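Local coordinates for protein DUF199/WhiA (Thermotoga maritima, PDB 3HYI) that is probably involved in cell division and chromosome segregation, pairing a degenerate LAGLIDADG homing endonuclease domain with a DNA-binding helix-turn-helix domain, at residues 132-137 and 170-175. Sequence-based numbering, arbitrary orientation.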
ATOM      1  N   TYR A 132       2.152  -0.627   1.450  1.00 24.72           N
ATOM      2  CA  TYR A 132       3.016  -1.628   0.861  1.00 24.72           C
ATOM      3  C   TYR A 132       4.298  -1.665   1.682  1.00 24.78           C
ATOM      4  O   TYR A 132       5.173  -0.809   1.528  1.00 24.59           O
ATOM      5  CB  TYR A 132       3.319  -1.304  -0.602  1.00 24.66           C
ATOM      6  CG  TYR A 132       2.136  -1.417  -1.546  1.00 24.63           C
ATOM      7  CD1 TYR A 132       1.055  -2.253  -1.264  1.00 24.48           C
ATOM      8  CD2 TYR A 132       2.116  -0.707  -2.745  1.00 24.81           C
ATOM      9  CE1 TYR A 132      -0.015  -2.360  -2.130  1.00 24.69           C
ATOM     10  CE2 TYR A 132       1.045  -0.811  -3.623  1.00 24.86           C
ATOM     11  CZ  TYR A 132      -0.017  -1.643  -3.308  1.00 24.86           C
ATOM     12  OH  TYR A 132      -1.089  -1.765  -4.159  1.00 24.82           O
ATOM     13  N   HIS A 133       4.394  -2.652   2.568  1.00 24.94           N
ATOM     14  CA  HIS A 133       5.548  -2.777   3.448  1.00 25.09           C
ATOM     15  C   HIS A 133       5.717  -4.196   3.982  1.00 25.46           C
ATOM     16  O   HIS A 133       4.827  -4.736   4.637  1.00 25.36           O
ATOM     17  CB  HIS A 133       5.424  -1.807   4.623  1.00 24.96           C
ATOM     18  CG  HIS A 133       6.685  -1.654   5.415  1.00 24.55           C
ATOM     19  ND1 HIS A 133       7.811  -1.045   4.905  1.00 24.14           N
ATOM     20  CD2 HIS A 133       6.994  -2.018   6.682  1.00 24.29           C
ATOM     21  CE1 HIS A 133       8.762  -1.042   5.821  1.00 24.07           C
ATOM     22  NE2 HIS A 133       8.292  -1.626   6.909  1.00 24.37           N
ATOM     23  N   LEU A 134       6.871  -4.781   3.690  1.00 25.92           N
ATOM     24  CA  LEU A 134       7.297  -6.029   4.298  1.00 26.28           C
ATOM     25  C   LEU A 134       8.700  -5.795   4.830  1.00 26.57           C
ATOM     26  O   LEU A 134       9.563  -5.304   4.100  1.00 26.57           O
ATOM     27  CB  LEU A 134       7.282  -7.164   3.274  1.00 26.30           C
ATOM     28  CG  LEU A 134       7.643  -8.549   3.827  1.00 26.44           C
ATOM     29  CD1 LEU A 134       6.907  -9.651   3.072  1.00 26.18           C
ATOM     30  CD2 LEU A 134       9.154  -8.780   3.799  1.00 25.97           C
ATOM     31  N   GLU A 135       8.924  -6.129   6.098  1.00 26.91           N
ATOM     32  CA  GLU A 135      10.204  -5.849   6.742  1.00 27.20           C
ATOM     33  C   GLU A 135      10.814  -7.078   7.399  1.00 27.33           C
ATOM     34  O   GLU A 135      10.109  -8.016   7.754  1.00 27.31           O
ATOM     35  CB  GLU A 135      10.055  -4.730   7.780  1.00 27.25           C
ATOM     36  CG  GLU A 135       9.079  -5.039   8.906  1.00 27.31           C
ATOM     37  CD  GLU A 135       9.067  -3.967   9.975  1.00 27.43           C
ATOM     38  OE1 GLU A 135       9.036  -2.771   9.619  1.00 27.27           O
ATOM     39  OE2 GLU A 135       9.080  -4.322  11.174  1.00 27.65           O
ATOM     40  N   ILE A 136      12.137  -7.053   7.537  1.00 27.59           N
ATOM     41  CA  ILE A 136      12.876  -8.041   8.314  1.00 27.82           C
ATOM     42  C   ILE A 136      13.855  -7.305   9.226  1.00 27.80           C
ATOM     43  O   ILE A 136      14.720  -6.567   8.753  1.00 27.74           O
ATOM     44  CB  ILE A 136      13.644  -9.021   7.405  1.00 27.96           C
ATOM     45  CG1 ILE A 136      12.677 -10.010   6.753  1.00 28.19           C
ATOM     46  CG2 ILE A 136      14.691  -9.788   8.202  1.00 28.13           C
ATOM     47  CD1 ILE A 136      13.330 -10.887   5.702  1.00 28.65           C
ATOM     48  N   ASN A 137      13.697  -7.500  10.532  1.00 27.89           N
ATOM     49  CA  ASN A 137      14.584  -6.897  11.519  1.00 27.91           C
ATOM     50  C   ASN A 137      15.757  -7.821  11.821  1.00 28.03           C
ATOM     51  O   ASN A 137      15.574  -9.029  11.974  1.00 28.23           O
ATOM     52  CB  ASN A 137      13.822  -6.586  12.808  1.00 27.96           C
ATOM     53  CG  ASN A 137      12.909  -5.387  12.669  1.00 28.15           C
ATOM     54  OD1 ASN A 137      13.097  -4.372  13.341  1.00 28.92           O
ATOM     55  ND2 ASN A 137      11.916  -5.494  11.792  1.00 28.25           N
ATOM     56  N   LEU A 170      15.461  -4.423   7.021  1.00 31.21           N
ATOM     57  CA  LEU A 170      15.432  -4.623   5.579  1.00 30.81           C
ATOM     58  C   LEU A 170      13.966  -4.528   5.161  1.00 30.38           C
ATOM     59  O   LEU A 170      13.111  -5.140   5.797  1.00 30.27           O
ATOM     60  CB  LEU A 170      16.011  -5.997   5.231  1.00 30.85           C
ATOM     61  CG  LEU A 170      16.543  -6.209   3.814  1.00 30.94           C
ATOM     62  CD1 LEU A 170      17.183  -7.585   3.694  1.00 31.29           C
ATOM     63  CD2 LEU A 170      15.437  -6.051   2.799  1.00 31.25           C
ATOM     64  N   TYR A 171      13.664  -3.760   4.114  1.00 29.87           N
ATOM     65  CA  TYR A 171      12.266  -3.568   3.705  1.00 29.54           C
ATOM     66  C   TYR A 171      12.026  -3.659   2.198  1.00 29.09           C
ATOM     67  O   TYR A 171      12.875  -3.279   1.395  1.00 28.89           O
ATOM     68  CB  TYR A 171      11.709  -2.246   4.258  1.00 29.54           C
ATOM     69  CG  TYR A 171      12.201  -1.006   3.550  1.00 29.60           C
ATOM     70  CD1 TYR A 171      11.491  -0.463   2.481  1.00 29.42           C
ATOM     71  CD2 TYR A 171      13.374  -0.371   3.951  1.00 29.52           C
ATOM     72  CE1 TYR A 171      11.940   0.671   1.826  1.00 29.54           C
ATOM     73  CE2 TYR A 171      13.828   0.768   3.304  1.00 29.49           C
ATOM     74  CZ  TYR A 171      13.107   1.282   2.242  1.00 29.52           C
ATOM     75  OH  TYR A 171      13.550   2.412   1.594  1.00 29.87           O
ATOM     76  N   ILE A 172      10.849  -4.173   1.843  1.00 28.80           N
ATOM     77  CA  ILE A 172      10.380  -4.250   0.461  1.00 28.57           C
ATOM     78  C   ILE A 172       9.107  -3.421   0.351  1.00 28.33           C
ATOM     79  O   ILE A 172       8.165  -3.627   1.116  1.00 28.35           O
ATOM     80  CB  ILE A 172      10.055  -5.706   0.052  1.00 28.59           C
ATOM     81  CG1 ILE A 172      11.281  -6.608   0.220  1.00 28.71           C
ATOM     82  CG2 ILE A 172       9.559  -5.763  -1.388  1.00 28.56           C
ATOM     83  CD1 ILE A 172      10.955  -8.083   0.151  1.00 28.70           C
ATOM     84  N   LYS A 173       9.084  -2.486  -0.597  1.00 28.05           N
ATOM     85  CA  LYS A 173       7.940  -1.584  -0.776  1.00 27.80           C
ATOM     86  C   LYS A 173       7.145  -1.834  -2.064  1.00 27.55           C
ATOM     87  O   LYS A 173       6.008  -1.386  -2.184  1.00 27.43           O
ATOM     88  CB  LYS A 173       8.402  -0.126  -0.729  1.00 27.85           C
ATOM     89  CG  LYS A 173       9.421   0.249  -1.791  1.00 27.92           C
ATOM     90  CD  LYS A 173       9.531   1.750  -1.960  1.00 27.98           C
ATOM     91  CE  LYS A 173      10.258   2.097  -3.244  1.00 28.03           C
ATOM     92  NZ  LYS A 173      10.577   3.546  -3.336  1.00 28.08           N
ATOM     93  N   SER A 174       7.750  -2.523  -3.029  1.00 27.33           N
ATOM     94  CA  SER A 174       7.046  -2.926  -4.244  1.00 27.16           C
ATOM     95  C   SER A 174       6.087  -4.071  -3.932  1.00 26.94           C
ATOM     96  O   SER A 174       6.507  -5.107  -3.422  1.00 26.85           O
ATOM     97  CB  SER A 174       8.044  -3.367  -5.319  1.00 27.12           C
ATOM     98  OG  SER A 174       7.395  -4.075  -6.361  1.00 27.42           O
ATOM     99  N   ILE A 175       4.805  -3.885  -4.244  1.00 26.79           N
ATOM    100  CA  ILE A 175       3.800  -4.927  -4.020  1.00 26.72           C
ATOM    101  C   ILE A 175       4.062  -6.149  -4.904  1.00 26.73           C
ATOM    102  O   ILE A 175       3.711  -7.273  -4.536  1.00 26.74           O
ATOM    103  CB  ILE A 175       2.355  -4.401  -4.241  1.00 26.68           C
ATOM    104  CG1 ILE A 175       1.323  -5.370  -3.651  1.00 26.50           C
ATOM    105  CG2 ILE A 175       2.080  -4.150  -5.726  1.00 26.55           C
ATOM    106  CD1 ILE A 175       1.505  -5.645  -2.165  1.00 26.33           C
TER
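Leu134 and Ile172 exchange two backbone hydrogen bonds, the shorter from Ile172 N to Leu134 O (2.8 Å), and Ile136 and Leu170 form a second such antiparallel pair. Between them Glu135 and Tyr171 make a non-hydrogen-bonded pair, where Glu135 CA lies 3.1 Å from Leu170 O in a CA-H...O contact. Strands 134-138 and 168-172 are the central pair of a four-stranded antiparallel sheet, within the helix-strand-strand-helix-strand-strand-helix pattern of the degenerate LAGLIDADG fold. Leu134, Ile136, Leu170 and Ile172 share its buried face; Leu134 and Ile172 run side by side, Leu134 CD2 4.1 Å from Ile172 CD1, and meet Phe181 of helix 175-184. On the face of Glu135 and Tyr171, the His133 side chain crosses Tyr171 at about a right angle, His133 CE1 3.5 Å from Tyr171 CB. His133 NE2 donates in its ring plane to the anti lone pair of Glu135 OE1 (3.0 Å), an oxygen also salt-bridged to Lys169. Asn137 ND2 hydrogen-bonds Glu135 OE2 from above the carboxylate plane. Where helix 175-184 starts, Ile175 CB sits over the Tyr132 ring in a CH-pi contact, 3.6 Å from the centroid. Ile175 CG1 is anti to the backbone N (chi1 -165°), and chi2 (57°) turns Ile175 CD1 to 3.5 Å from Tyr132 CD1; both residues touch Val198.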